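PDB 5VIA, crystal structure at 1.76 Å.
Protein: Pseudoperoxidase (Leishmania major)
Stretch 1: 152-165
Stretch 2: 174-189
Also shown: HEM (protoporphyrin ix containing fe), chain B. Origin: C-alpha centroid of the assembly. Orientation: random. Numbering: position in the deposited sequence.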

# COMPACT_ATOMS: atom_id res chain seq x y z
N CYS A 152 -3.23 -10.70 -5.21
CA CYS A 152 -2.82 -9.44 -5.85
C CYS A 152 -3.98 -8.46 -5.88
O CYS A 152 -3.85 -7.30 -5.49
CB CYS A 152 -2.38 -9.70 -7.29
SG CYS A 152 -0.82 -10.59 -7.46
N VAL A 153 -5.13 -8.95 -6.36
CA VAL A 153 -6.32 -8.12 -6.51
C VAL A 153 -6.83 -7.65 -5.15
O VAL A 153 -7.25 -6.50 -4.99
CB VAL A 153 -7.42 -8.89 -7.26
CG1 VAL A 153 -8.75 -8.13 -7.25
CG2 VAL A 153 -6.96 -9.19 -8.69
N ALA A 154 -6.74 -8.54 -4.16
CA ALA A 154 -7.18 -8.22 -2.80
C ALA A 154 -6.37 -7.07 -2.20
O ALA A 154 -6.88 -6.27 -1.40
CB ALA A 154 -7.09 -9.46 -1.91
N LEU A 155 -5.09 -7.00 -2.58
CA LEU A 155 -4.19 -6.02 -1.98
C LEU A 155 -4.54 -4.62 -2.44
O LEU A 155 -4.28 -3.64 -1.74
CB LEU A 155 -2.76 -6.37 -2.39
CG LEU A 155 -1.56 -6.05 -1.49
CD1 LEU A 155 -1.84 -6.23 0.03
CD2 LEU A 155 -0.42 -6.95 -1.95
N LEU A 156 -5.13 -4.51 -3.63
CA LEU A 156 -5.40 -3.18 -4.19
C LEU A 156 -6.52 -2.42 -3.48
O LEU A 156 -6.68 -1.21 -3.70
CB LEU A 156 -5.61 -3.25 -5.71
CG LEU A 156 -4.30 -3.47 -6.49
CD1 LEU A 156 -4.57 -3.70 -7.95
CD2 LEU A 156 -3.36 -2.28 -6.34
N ALA A 157 -7.27 -3.09 -2.60
CA ALA A 157 -8.27 -2.39 -1.80
C ALA A 157 -7.65 -1.42 -0.81
O ALA A 157 -8.39 -0.65 -0.16
CB ALA A 157 -9.16 -3.36 -1.07
N CYS A 158 -6.32 -1.43 -0.67
CA CYS A 158 -5.66 -0.36 0.09
C CYS A 158 -5.92 0.98 -0.57
O CYS A 158 -5.78 2.02 0.07
CB CYS A 158 -4.16 -0.59 0.22
SG CYS A 158 -3.72 -1.98 1.31
N HIS A 159 -6.28 0.98 -1.85
CA HIS A 159 -6.63 2.23 -2.54
C HIS A 159 -7.98 2.80 -2.12
O HIS A 159 -8.40 3.88 -2.57
CB HIS A 159 -6.61 2.01 -4.05
CG HIS A 159 -5.23 2.00 -4.63
ND1 HIS A 159 -4.97 1.70 -5.95
CD2 HIS A 159 -4.03 2.26 -4.06
CE1 HIS A 159 -3.68 1.79 -6.17
NE2 HIS A 159 -3.08 2.11 -5.05
N SER A 160 -8.68 2.08 -1.24
CA SER A 160 -9.94 2.59 -0.72
C SER A 160 -9.68 3.62 0.39
O SER A 160 -10.61 4.30 0.83
CB SER A 160 -10.81 1.45 -0.21
OG SER A 160 -10.21 0.87 0.93
N VAL A 161 -8.43 3.75 0.83
CA VAL A 161 -8.06 4.78 1.82
C VAL A 161 -6.94 5.67 1.27
O VAL A 161 -6.36 5.39 0.22
CB VAL A 161 -7.58 4.17 3.15
CG1 VAL A 161 -8.71 3.39 3.84
CG2 VAL A 161 -6.37 3.27 2.93
N GLY A 162 -6.63 6.74 2.01
CA GLY A 162 -5.55 7.63 1.64
C GLY A 162 -5.92 8.65 0.59
O GLY A 162 -7.08 8.77 0.20
N GLU A 163 -4.93 9.40 0.12
CA GLU A 163 -5.17 10.39 -0.92
C GLU A 163 -3.91 10.69 -1.72
O GLU A 163 -2.83 10.16 -1.43
CB GLU A 163 -5.71 11.69 -0.30
CG GLU A 163 -4.91 12.19 0.87
CD GLU A 163 -5.58 13.34 1.58
OE1 GLU A 163 -5.70 14.44 0.99
OE2 GLU A 163 -6.01 13.16 2.73
N PHE A 164 -4.05 11.57 -2.70
CA PHE A 164 -2.95 11.97 -3.57
C PHE A 164 -2.16 13.14 -2.99
O PHE A 164 -2.74 14.01 -2.34
CB PHE A 164 -3.51 12.31 -4.96
CG PHE A 164 -3.88 11.10 -5.77
CD1 PHE A 164 -4.91 10.26 -5.36
CD2 PHE A 164 -3.17 10.79 -6.92
CE1 PHE A 164 -5.24 9.13 -6.10
CE2 PHE A 164 -3.50 9.65 -7.67
CZ PHE A 164 -4.54 8.82 -7.25
N HIS A 165 -0.85 13.16 -3.24
CA HIS A 165 -0.01 14.26 -2.74
C HIS A 165 0.80 14.92 -3.86
O HIS A 165 1.20 14.26 -4.84
CB HIS A 165 0.92 13.76 -1.64
CG HIS A 165 0.21 13.09 -0.50
ND1 HIS A 165 -0.32 11.82 -0.59
CD2 HIS A 165 -0.10 13.54 0.74
CE1 HIS A 165 -0.90 11.50 0.55
NE2 HIS A 165 -0.79 12.53 1.37
N ALA A 174 -7.41 14.79 -4.20
CA ALA A 174 -7.98 13.71 -4.99
C ALA A 174 -7.75 12.43 -4.22
O ALA A 174 -6.81 12.36 -3.42
CB ALA A 174 -7.32 13.64 -6.34
N THR A 175 -8.60 11.43 -4.44
CA THR A 175 -8.45 10.12 -3.83
C THR A 175 -8.76 9.11 -4.92
O THR A 175 -9.13 9.52 -6.01
CB THR A 175 -9.41 9.94 -2.65
OG1 THR A 175 -10.76 10.11 -3.09
CG2 THR A 175 -9.12 10.98 -1.57
N HIS A 176 -8.59 7.82 -4.65
CA HIS A 176 -8.96 6.82 -5.65
C HIS A 176 -10.47 6.63 -5.76
O HIS A 176 -11.00 6.43 -6.86
CB HIS A 176 -8.32 5.46 -5.31
CG HIS A 176 -6.87 5.37 -5.65
ND1 HIS A 176 -5.87 5.44 -4.71
CD2 HIS A 176 -6.24 5.19 -6.85
CE1 HIS A 176 -4.69 5.31 -5.30
NE2 HIS A 176 -4.89 5.16 -6.60
N THR A 177 -11.18 6.68 -4.62
CA THR A 177 -12.59 6.29 -4.58
C THR A 177 -13.52 7.32 -3.97
O THR A 177 -14.72 7.07 -3.84
CB THR A 177 -12.78 4.96 -3.81
OG1 THR A 177 -12.60 5.20 -2.40
CG2 THR A 177 -11.81 3.91 -4.29
N GLY A 178 -12.99 8.48 -3.59
CA GLY A 178 -13.84 9.53 -3.06
C GLY A 178 -13.90 9.52 -1.54
O GLY A 178 -14.52 10.41 -0.93
N ARG A 179 -13.26 8.53 -0.93
CA ARG A 179 -13.21 8.42 0.52
C ARG A 179 -11.80 8.06 0.98
O ARG A 179 -10.97 7.60 0.19
CB ARG A 179 -14.21 7.38 1.04
CG ARG A 179 -15.65 7.74 0.76
CD ARG A 179 -16.61 6.90 1.59
NE ARG A 179 -18.00 7.17 1.22
CZ ARG A 179 -19.00 6.31 1.41
NH1 ARG A 179 -18.78 5.13 1.97
NH2 ARG A 179 -20.23 6.64 1.03
N ARG A 180 -11.54 8.28 2.26
CA ARG A 180 -10.18 8.22 2.77
C ARG A 180 -9.97 7.33 4.00
O ARG A 180 -8.85 6.91 4.26
CB ARG A 180 -9.71 9.64 3.13
CG ARG A 180 -9.66 10.57 1.96
CD ARG A 180 -9.09 11.91 2.36
NE ARG A 180 -10.04 12.67 3.16
CZ ARG A 180 -9.74 13.83 3.73
NH1 ARG A 180 -8.51 14.33 3.58
NH2 ARG A 180 -10.64 14.47 4.45
N TYR A 181 -11.02 7.08 4.76
CA TYR A 181 -10.81 6.56 6.12
C TYR A 181 -11.34 5.16 6.45
O TYR A 181 -11.22 4.74 7.59
CB TYR A 181 -11.30 7.58 7.16
CG TYR A 181 -10.57 8.91 7.08
CD1 TYR A 181 -9.19 8.98 7.27
CD2 TYR A 181 -11.26 10.08 6.81
CE1 TYR A 181 -8.52 10.20 7.20
CE2 TYR A 181 -10.61 11.29 6.75
CZ TYR A 181 -9.24 11.35 6.94
OH TYR A 181 -8.59 12.56 6.87
N THR A 182 -11.88 4.44 5.47
CA THR A 182 -12.32 3.05 5.71
C THR A 182 -11.71 2.09 4.69
O THR A 182 -11.98 2.20 3.48
CB THR A 182 -13.86 2.93 5.69
OG1 THR A 182 -14.42 3.86 6.63
CG2 THR A 182 -14.30 1.54 6.09
N LEU A 183 -10.89 1.15 5.17
CA LEU A 183 -10.26 0.20 4.25
C LEU A 183 -11.17 -1.02 4.11
O LEU A 183 -11.13 -1.94 4.93
CB LEU A 183 -8.86 -0.20 4.74
CG LEU A 183 -7.84 -0.69 3.69
CD1 LEU A 183 -6.47 -0.93 4.31
CD2 LEU A 183 -8.31 -1.95 2.97
N ASN A 184 -11.98 -1.00 3.06
CA ASN A 184 -12.85 -2.14 2.76
C ASN A 184 -12.93 -2.39 1.26
O ASN A 184 -12.11 -1.88 0.50
CB ASN A 184 -14.24 -1.94 3.37
CG ASN A 184 -14.96 -0.73 2.80
OD1 ASN A 184 -14.56 -0.18 1.77
ND2 ASN A 184 -16.03 -0.32 3.47
N ASN A 185 -13.92 -3.16 0.84
CA ASN A 185 -14.03 -3.57 -0.57
C ASN A 185 -14.74 -2.55 -1.45
O ASN A 185 -15.17 -2.87 -2.56
CB ASN A 185 -14.74 -4.92 -0.67
CG ASN A 185 -16.16 -4.86 -0.16
OD1 ASN A 185 -16.49 -4.03 0.68
ND2 ASN A 185 -17.02 -5.75 -0.67
N ARG A 186 -14.88 -1.31 -0.97
CA ARG A 186 -15.57 -0.30 -1.75
C ARG A 186 -14.80 0.02 -3.04
O ARG A 186 -15.39 0.37 -4.05
CB ARG A 186 -15.78 0.98 -0.92
CG ARG A 186 -16.85 1.89 -1.49
CD ARG A 186 -17.25 3.02 -0.53
NE ARG A 186 -17.89 4.10 -1.28
CZ ARG A 186 -17.22 5.04 -1.93
NH1 ARG A 186 -15.89 5.04 -1.92
NH2 ARG A 186 -17.87 5.97 -2.61
N TYR A 187 -13.48 -0.13 -2.98
CA TYR A 187 -12.61 0.04 -4.14
C TYR A 187 -13.15 -0.70 -5.38
O TYR A 187 -13.28 -0.12 -6.46
CB TYR A 187 -11.20 -0.46 -3.78
CG TYR A 187 -10.25 -0.62 -4.94
CD1 TYR A 187 -9.59 0.48 -5.49
CD2 TYR A 187 -9.99 -1.87 -5.48
CE1 TYR A 187 -8.70 0.33 -6.56
CE2 TYR A 187 -9.11 -2.03 -6.55
CZ TYR A 187 -8.47 -0.93 -7.08
OH TYR A 187 -7.60 -1.10 -8.15
N TYR A 188 -13.47 -1.98 -5.20
CA TYR A 188 -13.98 -2.80 -6.31
C TYR A 188 -15.32 -2.30 -6.81
O TYR A 188 -15.58 -2.28 -8.02
CB TYR A 188 -14.09 -4.26 -5.85
CG TYR A 188 -12.82 -4.70 -5.18
CD1 TYR A 188 -11.67 -4.91 -5.92
CD2 TYR A 188 -12.76 -4.88 -3.80
CE1 TYR A 188 -10.50 -5.29 -5.32
CE2 TYR A 188 -11.59 -5.27 -3.19
CZ TYR A 188 -10.46 -5.47 -3.95
OH TYR A 188 -9.29 -5.84 -3.35
N GLN A 189 -16.19 -1.92 -5.88
CA GLN A 189 -17.52 -1.45 -6.23
C GLN A 189 -17.38 -0.15 -7.01
O GLN A 189 -18.11 0.09 -7.97
CB GLN A 189 -18.36 -1.25 -4.96
CG GLN A 189 -18.53 -2.53 -4.13
CD GLN A 189 -19.14 -2.28 -2.76
OE1 GLN A 189 -19.25 -1.14 -2.31
NE2 GLN A 189 -19.53 -3.35 -2.09
CHA HEM B . -1.56 5.68 -3.00
CHB HEM B . -0.96 3.88 -7.48
CHC HEM B . -0.05 -0.44 -5.45
CHD HEM B . -1.38 1.22 -1.06
C1A HEM B . -1.40 5.56 -4.36
C2A HEM B . -1.35 6.68 -5.28
C3A HEM B . -1.18 6.20 -6.50
C4A HEM B . -1.12 4.74 -6.42
CMA HEM B . -1.07 7.03 -7.80
CAA HEM B . -1.43 8.17 -4.87
CBA HEM B . -0.03 8.46 -4.30
CGA HEM B . 0.12 9.89 -3.82
O1A HEM B . 0.01 10.82 -4.66
O2A HEM B . 0.40 10.10 -2.61
C1B HEM B . -0.63 2.54 -7.35
C2B HEM B . -0.35 1.60 -8.41
C3B HEM B . -0.07 0.41 -7.87
C4B HEM B . -0.21 0.54 -6.42
CMB HEM B . -0.33 1.95 -9.91
CAB HEM B . 0.29 -0.85 -8.70
CBB HEM B . 1.05 -1.83 -8.21
C1C HEM B . -0.33 -0.38 -4.10
C2C HEM B . -0.25 -1.49 -3.14
C3C HEM B . -0.62 -1.01 -1.92
C4C HEM B . -0.94 0.40 -2.08
CMC HEM B . 0.21 -2.93 -3.51
CAC HEM B . -0.71 -1.67 -0.52
CBC HEM B . -0.27 -2.91 -0.26
C1D HEM B . -1.57 2.58 -1.17
C2D HEM B . -2.01 3.44 -0.09
C3D HEM B . -2.07 4.84 -0.70
C4D HEM B . -1.66 4.67 -2.08
CMD HEM B . -2.34 3.04 1.36
CAD HEM B . -2.45 6.15 0.03
CBD HEM B . -1.14 6.67 0.63
CGD HEM B . -1.34 7.99 1.35
O1D HEM B . -0.31 8.63 1.72
O2D HEM B . -2.51 8.38 1.54
NA HEM B . -1.26 4.39 -5.09
NB HEM B . -0.55 1.86 -6.15
NC HEM B . -0.76 0.76 -3.41
ND HEM B . -1.39 3.33 -2.32
FE HEM B . -0.94 2.62 -4.26
O HOH W 1 -10.07 6.03 -1.97
O HOH W 2 -12.53 4.82 2.69
O HOH W 3 -5.10 5.33 -2.07
O HOH W 4 -6.74 7.51 -2.37
O HOH W 5 -5.21 14.84 -1.63
O HOH W 6 -6.14 12.57 6.10

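The first rule here is that many backbone polar groups find a partner in the other stretch, the heme or a water. Stretch 1 leaves a helix, tightens into a 3-10 turn at 157-160 and then runs extended past the heme; the start of stretch 2 runs back along it in the opposite sense, and the chain later enters a helix at Arg186. The two backbones meet without forming a regular ladder, linked directly at just two points: Gly162 N donates to Arg180 O (3.2 Å) and Phe164 N to Ala174 O (3.0 Å). Between them, Glu163 N turns the other way and donates to heme O2D at 3.0 Å, so successive amides serve protein, cofactor, protein. Gly162 has positive phi, and a CB there would clash with heme CAD.

Water supplies donors to several carbonyls. Water 1 donates to His159 O and Arg179 O, each at 2.8 Å; water 2 lies 2.7 Å from Ser160 O, within donating reach, and accepts from Thr182 N (2.9 Å). Water 3 donates to Val161 O (2.6 Å) and also bonds His176 ND1 (2.8 Å).

Side chains add further bonds. Tyr188 OH donates to Val153 O at 2.7 Å, its ring resting against Ala157 CB. Ser160 OG spends its proton on Ala157 O (2.6 Å), leaving its oxygen to accept a weak bond from Asn184 N (3.3 Å). At the more open margin, Arg180 NH1 and Glu163 OE2 form a salt bridge, 2.9 Å apart.

The aromatic cluster is built around the heme ligand. His159 NE2 binds heme FE at 2.3 Å, while ND1 is hydrogen-bonded elsewhere in the structure. The His176 ring stacks face-to-face on His159, centroids 3.7 Å apart, and takes the edge of Phe164 on its opposite face. Apolar packing fills the flank: Val161 CG1 lies 3.7 Å from Leu183 CB, and Leu156 CB 3.8 Å from Tyr187 CE2.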